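Local coordinates for nitroreductase-like family protein (Bacillus cereus, PDB 2I7H) that binds flavin mononucleotide in a pocket built by both subunits of its dimer, as a member of the nitroreductase-like family, at residues Ile96-Asn101 / Gly161-Gly166; Arg18-Phe23 / Lys170-Lys175; Leu33-Asn38 / Trp128-Gly133. All blocks are in the same frame, centred on the assembly; numbering follows the deposited sequence. Where two conformers were deposited one is given.

Interaction 1: residues Ile96-Asn101 / Gly161-Gly166; sequences IVVYMN and GILHIG
The peptide groups of Ile96 and Leu163 meet at their N-H and C=O edges through a reciprocal pair of hydrogen bonds: Ile96 N lies in the carbonyl plane of Leu163, 2.8 Å from Leu163 O, whereas Leu163 N comes to Ile96 O from 29° out of its carbonyl plane. These two bonds make Ile96 and Leu163 a hydrogen-bonded pair of the antiparallel sheet. On the next residue along the strand, the His164 ring has Ile162 O at its edge, in plane, and meets Phe89 edge-to-face. Two residues on from Ile96, Val98 N donates to Gly161 O at 2.8 Å, while the return bond from Gly161 N to Val98 O is weak. Between them, Val97 and Ile162 form the non-hydrogen-bonded pair, and the CA of Ile162 makes a 3.3 Å CA-H...O contact with Ile96 O.

Side chains alternate between the two faces. Ile96 and Ile165 cross obliquely on one of them; CG1 of each stands anti to its carbonyl carbon (chi1 -59° in Ile96), and their CD1 methyls meet at 3.4 Å, tighter than usual. Val98 and Leu163 share that face and rest on Met120 of helix 106-129. On the other, the side chains of Val97 and Ile162 lie side by side, pointing the same way, with Val97 CG2 4.1 Å from Ile162 CD1 and with Ile151 and Asn142 nearby. Strands 94-101 and 157-167 are the two inner strands of the four counted in this chain's antiparallel sheet. Every side chain that touches here is a buried hydrocarbon, which implies that the backbone bonds carry the polar part of the contact and set its register.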
loop_
_atom_site.group_PDB
_atom_site.type_symbol
_atom_site.label_atom_id
_atom_site.label_comp_id
_atom_site.label_asym_id
_atom_site.label_seq_id
_atom_site.Cartn_x
_atom_site.Cartn_y
_atom_site.Cartn_z
ATOM N N ILE A 96 15.998 -3.487 -4.440
ATOM C CA ILE A 96 15.004 -4.549 -4.445
ATOM C C ILE A 96 13.935 -4.304 -5.521
ATOM O O ILE A 96 13.140 -3.373 -5.421
ATOM C CB ILE A 96 14.376 -4.779 -3.049
ATOM C CG1 ILE A 96 15.486 -5.145 -2.054
ATOM C CG2 ILE A 96 13.389 -5.949 -3.110
ATOM C CD1 ILE A 96 15.018 -5.400 -0.666
ATOM N N VAL A 97 13.962 -5.124 -6.567
ATOM C CA VAL A 97 12.933 -5.076 -7.593
ATOM C C VAL A 97 11.743 -5.892 -7.060
ATOM O O VAL A 97 11.889 -7.061 -6.713
ATOM C CB VAL A 97 13.444 -5.607 -8.970
ATOM C CG1 VAL A 97 12.394 -5.431 -10.010
ATOM C CG2 VAL A 97 14.747 -4.924 -9.422
ATOM N N VAL A 98 10.597 -5.253 -6.920
ATOM C CA VAL A 98 9.394 -5.930 -6.411
ATOM C C VAL A 98 8.460 -6.132 -7.600
ATOM O O VAL A 98 8.104 -5.166 -8.300
ATOM C CB VAL A 98 8.663 -5.108 -5.328
ATOM C CG1 VAL A 98 7.386 -5.821 -4.896
ATOM C CG2 VAL A 98 9.604 -4.793 -4.092
ATOM N N TYR A 99 8.085 -7.379 -7.843
ATOM C CA TYR A 99 7.277 -7.689 -8.987
ATOM C C TYR A 99 6.190 -8.711 -8.651
ATOM O O TYR A 99 6.195 -9.321 -7.571
ATOM C CB TYR A 99 8.154 -8.121 -10.196
ATOM C CG TYR A 99 8.810 -9.431 -10.016
ATOM C CD1 TYR A 99 10.046 -9.534 -9.349
ATOM C CD2 TYR A 99 8.202 -10.591 -10.475
ATOM C CE1 TYR A 99 10.647 -10.754 -9.166
ATOM C CE2 TYR A 99 8.799 -11.828 -10.300
ATOM C CZ TYR A 99 10.019 -11.900 -9.633
ATOM O OH TYR A 99 10.606 -13.127 -9.458
HETATM N N MSE A 100 5.246 -8.861 -9.581
HETATM C CA MSE A 100 4.136 -9.806 -9.446
HETATM C C MSE A 100 3.742 -10.361 -10.816
HETATM O O MSE A 100 3.993 -9.728 -11.848
HETATM C CB MSE A 100 2.905 -9.138 -8.795
HETATM C CG MSE A 100 2.359 -7.964 -9.615
HETATM SE SE MSE A 100 0.798 -7.190 -8.784
HETATM C CE MSE A 100 -0.272 -6.969 -10.310
ATOM N N ASN A 101 3.113 -11.533 -10.810
ATOM C CA ASN A 101 2.496 -12.039 -12.031
ATOM C C ASN A 101 1.255 -11.224 -12.292
ATOM O O ASN A 101 0.461 -11.014 -11.379
ATOM C CB ASN A 101 2.185 -13.526 -11.913
ATOM C CG ASN A 101 3.432 -14.354 -11.803
ATOM O OD1 ASN A 101 4.297 -14.300 -12.667
ATOM N ND2 ASN A 101 3.553 -15.111 -10.715
ATOM N N GLY A 161 7.762 -1.757 -8.127
ATOM C CA GLY A 161 8.704 -0.746 -7.713
ATOM C C GLY A 161 10.102 -1.290 -7.607
ATOM O O GLY A 161 10.308 -2.506 -7.520
ATOM N N ILE A 162 11.075 -0.380 -7.664
ATOM C CA ILE A 162 12.442 -0.711 -7.300
ATOM C C ILE A 162 12.746 0.078 -6.055
ATOM O O ILE A 162 12.699 1.295 -6.062
ATOM C CB ILE A 162 13.473 -0.436 -8.422
ATOM C CG1 ILE A 162 13.033 -1.152 -9.708
ATOM C CG2 ILE A 162 14.920 -0.845 -7.940
ATOM C CD1 ILE A 162 14.045 -1.160 -10.851
ATOM N N LEU A 163 13.021 -0.624 -4.966
ATOM C CA LEU A 163 13.365 0.037 -3.723
ATOM C C LEU A 163 14.877 0.184 -3.624
ATOM O O LEU A 163 15.598 -0.791 -3.765
ATOM C CB LEU A 163 12.840 -0.750 -2.523
ATOM C CG LEU A 163 11.348 -0.905 -2.302
ATOM C CD1 LEU A 163 11.179 -2.209 -1.574
ATOM C CD2 LEU A 163 10.809 0.279 -1.477
ATOM N N HIS A 164 15.333 1.414 -3.403
ATOM C CA HIS A 164 16.754 1.733 -3.216
ATOM C C HIS A 164 16.970 1.986 -1.735
ATOM O O HIS A 164 16.247 2.753 -1.130
ATOM C CB HIS A 164 17.158 2.935 -4.056
ATOM C CG HIS A 164 17.148 2.652 -5.530
ATOM N ND1 HIS A 164 18.291 2.657 -6.296
ATOM C CD2 HIS A 164 16.131 2.345 -6.376
ATOM C CE1 HIS A 164 17.982 2.389 -7.554
ATOM N NE2 HIS A 164 16.680 2.187 -7.626
ATOM N N ILE A 165 17.941 1.307 -1.153
ATOM C CA ILE A 165 17.982 1.135 0.294
ATOM C C ILE A 165 19.390 1.325 0.831
ATOM O O ILE A 165 20.352 0.869 0.230
ATOM C CB ILE A 165 17.524 -0.293 0.696
ATOM C CG1 ILE A 165 16.182 -0.633 0.058
ATOM C CG2 ILE A 165 17.478 -0.459 2.224
ATOM C CD1 ILE A 165 15.977 -2.128 -0.202
ATOM N N GLY A 166 19.497 1.979 1.981
ATOM C CA GLY A 166 20.749 2.007 2.734
ATOM C C GLY A 166 20.654 2.936 3.921
ATOM O O GLY A 166 19.647 3.636 4.099
#

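Interaction 2: residues Arg18-Phe23 / Lys170-Lys175; sequences RSVRTF and KAPEGK. With FMN (flavin mononucleotide), chain G.
Arg18 and Pro172 bring two irregular loops together, their CA atoms 6.4 Å apart, with no direct hydrogen bond from one segment to the other. The Pro172 ring packs against the 18-23 loop: CG sits 3.3 Å from Ser19 O, and CD meets Val20 CG2 at 3.8 Å, the two side chains crossing at about a right angle. The Arg18 side chain runs past the Pro172 carbonyl: its chain, bent at chi2 (-81°), brings CD to 3.2 Å from Pro172 O. Beyond that bend the guanidinium lies with one face over Gly174, NH1 being 3.7 Å from Gly174 CA, and with FMN O1P at its edge. A water accepts a long hydrogen bond from Arg18 NH1 and donates a short one, 2.6 Å, to Pro172 O. Arg18 NH2 also makes a weak hydrogen bond to Lys15 O.

The first of these loops belongs to the flavin mononucleotide pocket of the nitroreductase fold, which lies at the dimer interface: His46 and Asn45 of the second subunit bind the same FMN, and Trp42 of that subunit packs on Arg18. Ser19 grips the phosphate twice, N donating to O1P at 2.8 Å and OG to O3P. Arg21, extended from CG to NE, reaches the pyrimidine side of the flavin ring, where NE donates to FMN O2 at 2.7 Å and NH2 to N1, the latter in the guanidinium plane. One guanidinium face of Arg21 is covered toward its rim by Ser19 CB. A positive group beside N1 and O2 would be expected to draw electron density toward that edge of the flavin.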
loop_
_atom_site.group_PDB
_atom_site.type_symbol
_atom_site.label_atom_id
_atom_site.label_comp_id
_atom_site.label_asym_id
_atom_site.label_seq_id
_atom_site.Cartn_x
_atom_site.Cartn_y
_atom_site.Cartn_z
ATOM N N ARG A 18 10.815 9.098 5.608
ATOM C CA ARG A 18 11.088 9.920 4.436
ATOM C C ARG A 18 11.694 9.037 3.364
ATOM O O ARG A 18 12.443 8.102 3.670
ATOM C CB ARG A 18 12.104 11.035 4.752
ATOM C CG ARG A 18 11.757 12.006 5.863
ATOM C CD ARG A 18 10.820 13.090 5.371
ATOM N NE ARG A 18 9.480 12.655 5.719
ATOM C CZ ARG A 18 8.822 13.028 6.812
ATOM N NH1 ARG A 18 9.327 13.931 7.659
ATOM N NH2 ARG A 18 7.638 12.506 7.025
ATOM N N SER A 19 11.380 9.349 2.107
ATOM C CA SER A 19 12.113 8.817 0.970
ATOM C C SER A 19 13.549 9.329 1.033
ATOM O O SER A 19 13.789 10.538 1.107
ATOM C CB SER A 19 11.448 9.254 -0.335
ATOM O OG SER A 19 10.203 8.588 -0.474
ATOM N N VAL A 20 14.503 8.401 1.014
ATOM C CA VAL A 20 15.914 8.740 1.116
ATOM C C VAL A 20 16.567 8.307 -0.191
ATOM O O VAL A 20 16.369 7.183 -0.645
ATOM C CB VAL A 20 16.542 8.064 2.365
ATOM C CG1 VAL A 20 18.052 8.137 2.336
ATOM C CG2 VAL A 20 16.001 8.709 3.623
ATOM N N ARG A 21 17.316 9.217 -0.808
ATOM C CA ARG A 21 17.833 8.986 -2.140
ATOM C C ARG A 21 19.356 9.013 -2.151
ATOM O O ARG A 21 19.978 8.745 -3.186
ATOM C CB ARG A 21 17.234 9.987 -3.134
ATOM C CG ARG A 21 15.694 9.945 -3.174
ATOM C CD ARG A 21 15.111 10.998 -4.076
ATOM N NE ARG A 21 13.682 10.787 -4.317
ATOM C CZ ARG A 21 12.686 11.369 -3.645
ATOM N NH1 ARG A 21 12.930 12.205 -2.659
ATOM N NH2 ARG A 21 11.424 11.112 -3.956
ATOM N N THR A 22 19.947 9.354 -1.009
ATOM C CA THR A 22 21.394 9.322 -0.873
ATOM C C THR A 22 21.823 8.642 0.426
ATOM O O THR A 22 21.284 8.901 1.506
ATOM C CB THR A 22 22.047 10.710 -1.079
ATOM O OG1 THR A 22 23.450 10.538 -1.319
ATOM C CG2 THR A 22 21.817 11.637 0.122
ATOM N N PHE A 23 22.793 7.752 0.290
ATOM C CA PHE A 23 23.162 6.829 1.360
ATOM C C PHE A 23 24.607 6.933 1.784
ATOM O O PHE A 23 25.469 7.195 0.957
ATOM C CB PHE A 23 22.807 5.396 0.937
ATOM C CG PHE A 23 21.397 5.273 0.388
ATOM C CD1 PHE A 23 21.169 5.268 -0.975
ATOM C CD2 PHE A 23 20.299 5.222 1.249
ATOM C CE1 PHE A 23 19.864 5.184 -1.476
ATOM C CE2 PHE A 23 19.031 5.126 0.767
ATOM C CZ PHE A 23 18.807 5.111 -0.606
ATOM N N LYS A 170 21.426 12.312 7.071
ATOM C CA LYS A 170 20.393 13.219 7.558
ATOM C C LYS A 170 19.064 12.920 6.876
ATOM O O LYS A 170 19.027 12.682 5.666
ATOM C CB LYS A 170 20.808 14.683 7.323
ATOM C CG LYS A 170 20.989 15.105 5.854
ATOM C CD LYS A 170 22.367 14.756 5.317
ATOM C CE LYS A 170 22.416 14.851 3.799
ATOM N NZ LYS A 170 23.821 14.798 3.307
ATOM N N ALA A 171 17.980 12.915 7.646
ATOM C CA ALA A 171 16.649 12.719 7.065
ATOM C C ALA A 171 16.306 13.957 6.219
ATOM O O ALA A 171 16.492 15.094 6.685
ATOM C CB ALA A 171 15.613 12.494 8.144
ATOM N N PRO A 172 15.838 13.743 4.968
ATOM C CA PRO A 172 15.258 14.832 4.195
ATOM C C PRO A 172 14.089 15.462 4.956
ATOM O O PRO A 172 13.490 14.835 5.849
ATOM C CB PRO A 172 14.705 14.136 2.941
ATOM C CG PRO A 172 15.343 12.853 2.860
ATOM C CD PRO A 172 15.787 12.463 4.239
ATOM N N GLU A 173 13.764 16.690 4.595
ATOM C CA GLU A 173 12.616 17.365 5.170
ATOM C C GLU A 173 11.293 16.865 4.632
ATOM O O GLU A 173 11.199 16.422 3.485
ATOM C CB GLU A 173 12.745 18.858 4.945
ATOM C CG GLU A 173 13.936 19.427 5.644
ATOM C CD GLU A 173 13.813 19.318 7.145
ATOM O OE1 GLU A 173 14.849 19.249 7.832
ATOM O OE2 GLU A 173 12.677 19.299 7.645
ATOM N N GLY A 174 10.268 16.928 5.467
ATOM C CA GLY A 174 8.919 16.554 5.066
ATOM C C GLY A 174 8.227 17.616 4.222
ATOM O O GLY A 174 8.729 18.745 4.048
ATOM N N LYS A 175 7.088 17.244 3.656
ATOM C CA LYS A 175 6.224 18.205 3.002
ATOM C C LYS A 175 4.831 18.103 3.629
ATOM O O LYS A 175 4.194 17.041 3.632
ATOM C CB LYS A 175 6.191 17.956 1.493
ATOM C CG LYS A 175 6.262 19.203 0.657
ATOM C CD LYS A 175 4.987 19.445 -0.127
ATOM C CE LYS A 175 5.309 20.236 -1.423
ATOM N NZ LYS A 175 4.309 20.005 -2.542
HETATM N N1 FMN G . 10.712 9.014 -5.845
HETATM C C2 FMN G . 11.693 9.170 -6.820
HETATM O O2 FMN G . 12.658 9.899 -6.603
HETATM N N3 FMN G . 11.584 8.500 -8.027
HETATM C C4 FMN G . 10.479 7.683 -8.236
HETATM O O4 FMN G . 10.209 7.286 -9.357
HETATM C C4A FMN G . 9.508 7.534 -7.258
HETATM N N5 FMN G . 8.423 6.710 -7.509
HETATM C C5A FMN G . 7.431 6.565 -6.543
HETATM C C6 FMN G . 6.376 5.729 -6.850
HETATM C C7 FMN G . 5.342 5.490 -5.970
HETATM C C7M FMN G . 4.408 4.362 -6.295
HETATM C C8 FMN G . 5.366 6.128 -4.733
HETATM C C8M FMN G . 4.291 5.779 -3.738
HETATM C C9 FMN G . 6.445 6.988 -4.407
HETATM C C9A FMN G . 7.499 7.228 -5.310
HETATM N N10 FMN G . 8.616 8.080 -5.055
HETATM C C10 FMN G . 9.613 8.205 -6.037
HETATM C "C1'" FMN G . 8.638 9.080 -3.915
HETATM C "C2'" FMN G . 7.977 10.401 -4.328
HETATM O "O2'" FMN G . 8.716 10.996 -5.356
HETATM C "C3'" FMN G . 7.669 11.459 -3.236
HETATM O "O3'" FMN G . 8.540 12.573 -3.220
HETATM C "C4'" FMN G . 7.655 10.963 -1.813
HETATM O "O4'" FMN G . 7.007 9.721 -1.701
HETATM C "C5'" FMN G . 6.960 12.013 -0.952
HETATM O "O5'" FMN G . 7.887 12.312 0.075
HETATM P P FMN G . 8.213 11.199 1.213
HETATM O O1P FMN G . 9.569 11.504 1.822
HETATM O O2P FMN G . 7.142 11.356 2.262
HETATM O O3P FMN G . 8.168 9.765 0.698
HETATM O O HOH W 1 12.482 14.683 8.240
#

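Interaction 3: residues Leu33-Asn38 / Trp128-Gly133; sequences LIELLN and WERGLG
Glu35 and Arg130 meet in a salt bridge where helix 30-40 of the nitroreductase fold packs against the turn that links helix 106-129 to strand 132-137. Arg130 NH2 donates to Glu35 OE1 at 3.0 Å, the oxygen lying in the guanidinium plane but being met from above the carboxylate plane, and the two planes stand 81° apart. Leu36 slides past the same arginine in the opposite direction, its CD2 over one guanidinium face and 4.0 Å from NE. In the buried part of the contact Leu132 CD1 enters between two leucines, meeting Leu36 CD1 at 3.9 Å and crossing Leu33, whose CD2 it also touches, at about a right angle.

Further out, Ile165 backs both Leu33 and Leu132, and Phe123 packs on Leu36. Glu35 CG stands anti to the backbone N (chi1 173°), and the chain beyond is extended toward Arg130. Asn38 and Glu129 hydrogen-bond to the second subunit, so the contact lies next to the dimer interface. A Schellman motif, with Gly131 as C-prime residue between Arg130 and Leu132, ends helix 106-129: Leu132 N returns to Ala127 O, and Gly131 N donates to Trp128 O at 3.1 Å.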
loop_
_atom_site.group_PDB
_atom_site.type_symbol
_atom_site.label_atom_id
_atom_site.label_comp_id
_atom_site.label_asym_id
_atom_site.label_seq_id
_atom_site.Cartn_x
_atom_site.Cartn_y
_atom_site.Cartn_z
ATOM N N LEU A 33 17.760 -7.409 5.622
ATOM C CA LEU A 33 16.796 -7.128 4.566
ATOM C C LEU A 33 15.818 -8.281 4.447
ATOM O O LEU A 33 14.635 -8.067 4.191
ATOM C CB LEU A 33 17.492 -6.887 3.224
ATOM C CG LEU A 33 18.405 -5.663 3.142
ATOM C CD1 LEU A 33 19.150 -5.688 1.858
ATOM C CD2 LEU A 33 17.587 -4.388 3.231
ATOM N N ILE A 34 16.319 -9.499 4.641
ATOM C CA ILE A 34 15.475 -10.684 4.552
ATOM C C ILE A 34 14.537 -10.715 5.754
ATOM O O ILE A 34 13.380 -11.104 5.642
ATOM C CB ILE A 34 16.344 -11.977 4.472
ATOM C CG1 ILE A 34 16.996 -12.093 3.091
ATOM C CG2 ILE A 34 15.525 -13.242 4.827
ATOM C CD1 ILE A 34 18.209 -13.012 3.102
ATOM N N GLU A 35 15.054 -10.302 6.907
ATOM C CA GLU A 35 14.255 -10.234 8.125
ATOM C C GLU A 35 13.090 -9.251 7.934
ATOM O O GLU A 35 11.939 -9.605 8.151
ATOM C CB GLU A 35 15.125 -9.876 9.347
ATOM C CG GLU A 35 14.322 -9.628 10.603
ATOM C CD GLU A 35 15.161 -9.461 11.869
ATOM O OE1 GLU A 35 14.557 -9.132 12.913
ATOM O OE2 GLU A 35 16.405 -9.679 11.855
ATOM N N LEU A 36 13.409 -8.039 7.495
ATOM C CA LEU A 36 12.424 -6.986 7.197
ATOM C C LEU A 36 11.369 -7.371 6.156
ATOM O O LEU A 36 10.174 -7.094 6.359
ATOM C CB LEU A 36 13.143 -5.680 6.786
ATOM C CG LEU A 36 14.067 -5.118 7.881
ATOM C CD1 LEU A 36 14.683 -3.839 7.492
ATOM C CD2 LEU A 36 13.304 -4.950 9.162
ATOM N N LEU A 37 11.803 -8.003 5.060
ATOM C CA LEU A 37 10.890 -8.448 4.018
ATOM C C LEU A 37 9.931 -9.501 4.553
ATOM O O LEU A 37 8.772 -9.511 4.172
ATOM C CB LEU A 37 11.628 -9.020 2.815
ATOM C CG LEU A 37 12.399 -8.090 1.882
ATOM C CD1 LEU A 37 13.546 -8.871 1.128
ATOM C CD2 LEU A 37 11.475 -7.359 0.935
ATOM N N ASN A 38 10.424 -10.378 5.433
ATOM C CA ASN A 38 9.579 -11.399 6.041
ATOM C C ASN A 38 8.496 -10.793 6.936
ATOM O O ASN A 38 7.327 -11.199 6.863
ATOM C CB ASN A 38 10.403 -12.465 6.769
ATOM C CG ASN A 38 10.670 -13.665 5.906
ATOM O OD1 ASN A 38 9.794 -14.068 5.129
ATOM N ND2 ASN A 38 11.881 -14.259 6.023
ATOM N N TRP A 128 12.486 1.908 8.151
ATOM C CA TRP A 128 12.662 3.192 8.852
ATOM C C TRP A 128 12.954 2.986 10.348
ATOM O O TRP A 128 13.767 3.699 10.935
ATOM C CB TRP A 128 11.432 4.106 8.689
ATOM C CG TRP A 128 11.707 5.463 9.213
ATOM C CD1 TRP A 128 11.352 5.978 10.445
ATOM C CD2 TRP A 128 12.480 6.481 8.557
ATOM N NE1 TRP A 128 11.846 7.253 10.575
ATOM C CE2 TRP A 128 12.537 7.591 9.436
ATOM C CE3 TRP A 128 13.121 6.563 7.301
ATOM C CZ2 TRP A 128 13.199 8.791 9.095
ATOM C CZ3 TRP A 128 13.796 7.742 6.963
ATOM C CH2 TRP A 128 13.807 8.855 7.864
ATOM N N GLU A 129 12.263 2.009 10.940
ATOM C CA GLU A 129 12.384 1.666 12.361
ATOM C C GLU A 129 13.809 1.236 12.765
ATOM O O GLU A 129 14.269 1.549 13.867
ATOM C CB GLU A 129 11.308 0.625 12.748
ATOM C CG GLU A 129 11.501 -0.051 14.104
ATOM C CD GLU A 129 10.306 -0.954 14.512
ATOM O OE1 GLU A 129 10.146 -2.086 13.975
ATOM O OE2 GLU A 129 9.528 -0.526 15.385
ATOM N N ARG A 130 14.507 0.547 11.859
ATOM C CA ARG A 130 15.908 0.129 12.074
ATOM C C ARG A 130 16.930 1.132 11.587
ATOM O O ARG A 130 18.098 0.803 11.554
ATOM C CB ARG A 130 16.222 -1.168 11.333
ATOM C CG ARG A 130 15.195 -2.231 11.434
ATOM C CD ARG A 130 15.140 -2.740 12.844
ATOM N NE ARG A 130 14.359 -3.960 12.883
ATOM C CZ ARG A 130 14.887 -5.173 13.008
ATOM N NH1 ARG A 130 16.228 -5.332 13.112
ATOM N NH2 ARG A 130 14.053 -6.220 13.035
ATOM N N GLY A 131 16.497 2.325 11.169
ATOM C CA GLY A 131 17.415 3.338 10.629
ATOM C C GLY A 131 17.786 3.231 9.153
ATOM O O GLY A 131 18.641 3.987 8.662
ATOM N N LEU A 132 17.176 2.289 8.439
ATOM C CA LEU A 132 17.354 2.202 6.983
ATOM C C LEU A 132 16.417 3.147 6.226
ATOM O O LEU A 132 15.208 3.186 6.456
ATOM C CB LEU A 132 17.131 0.782 6.481
ATOM C CG LEU A 132 18.239 -0.240 6.548
ATOM C CD1 LEU A 132 17.639 -1.601 6.216
ATOM C CD2 LEU A 132 19.294 0.096 5.547
ATOM N N GLY A 133 17.002 3.921 5.325
ATOM C CA GLY A 133 16.226 4.752 4.438
ATOM C C GLY A 133 16.018 4.024 3.132
ATOM O O GLY A 133 16.755 3.086 2.794
#

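Read from the N terminus, the chain opens interaction 2 at 18-23 and interaction 3 at 33-38, then interaction 1 at 96-101. Interaction 3 closes first, at 128-133, before interaction 1 does at 161-166, so these two loops cross. Interaction 2 closes last, at 170-175, and its long loop encloses both others. The sheet connects them: strands 157-167 and 132-137 are neighbours, and a probable hydrogen bond from Gly133 N to Gly166 O joins interactions 1 and 3. Phe23 packs on 161-166, while Val20 rests on Gly133 and Trp128 on Arg18 and Ala171. Central sheet, helix 30-40 and flavin-binding loop are thereby tied together within one chain, and the second subunit of the dimer touches interactions 2 and 3.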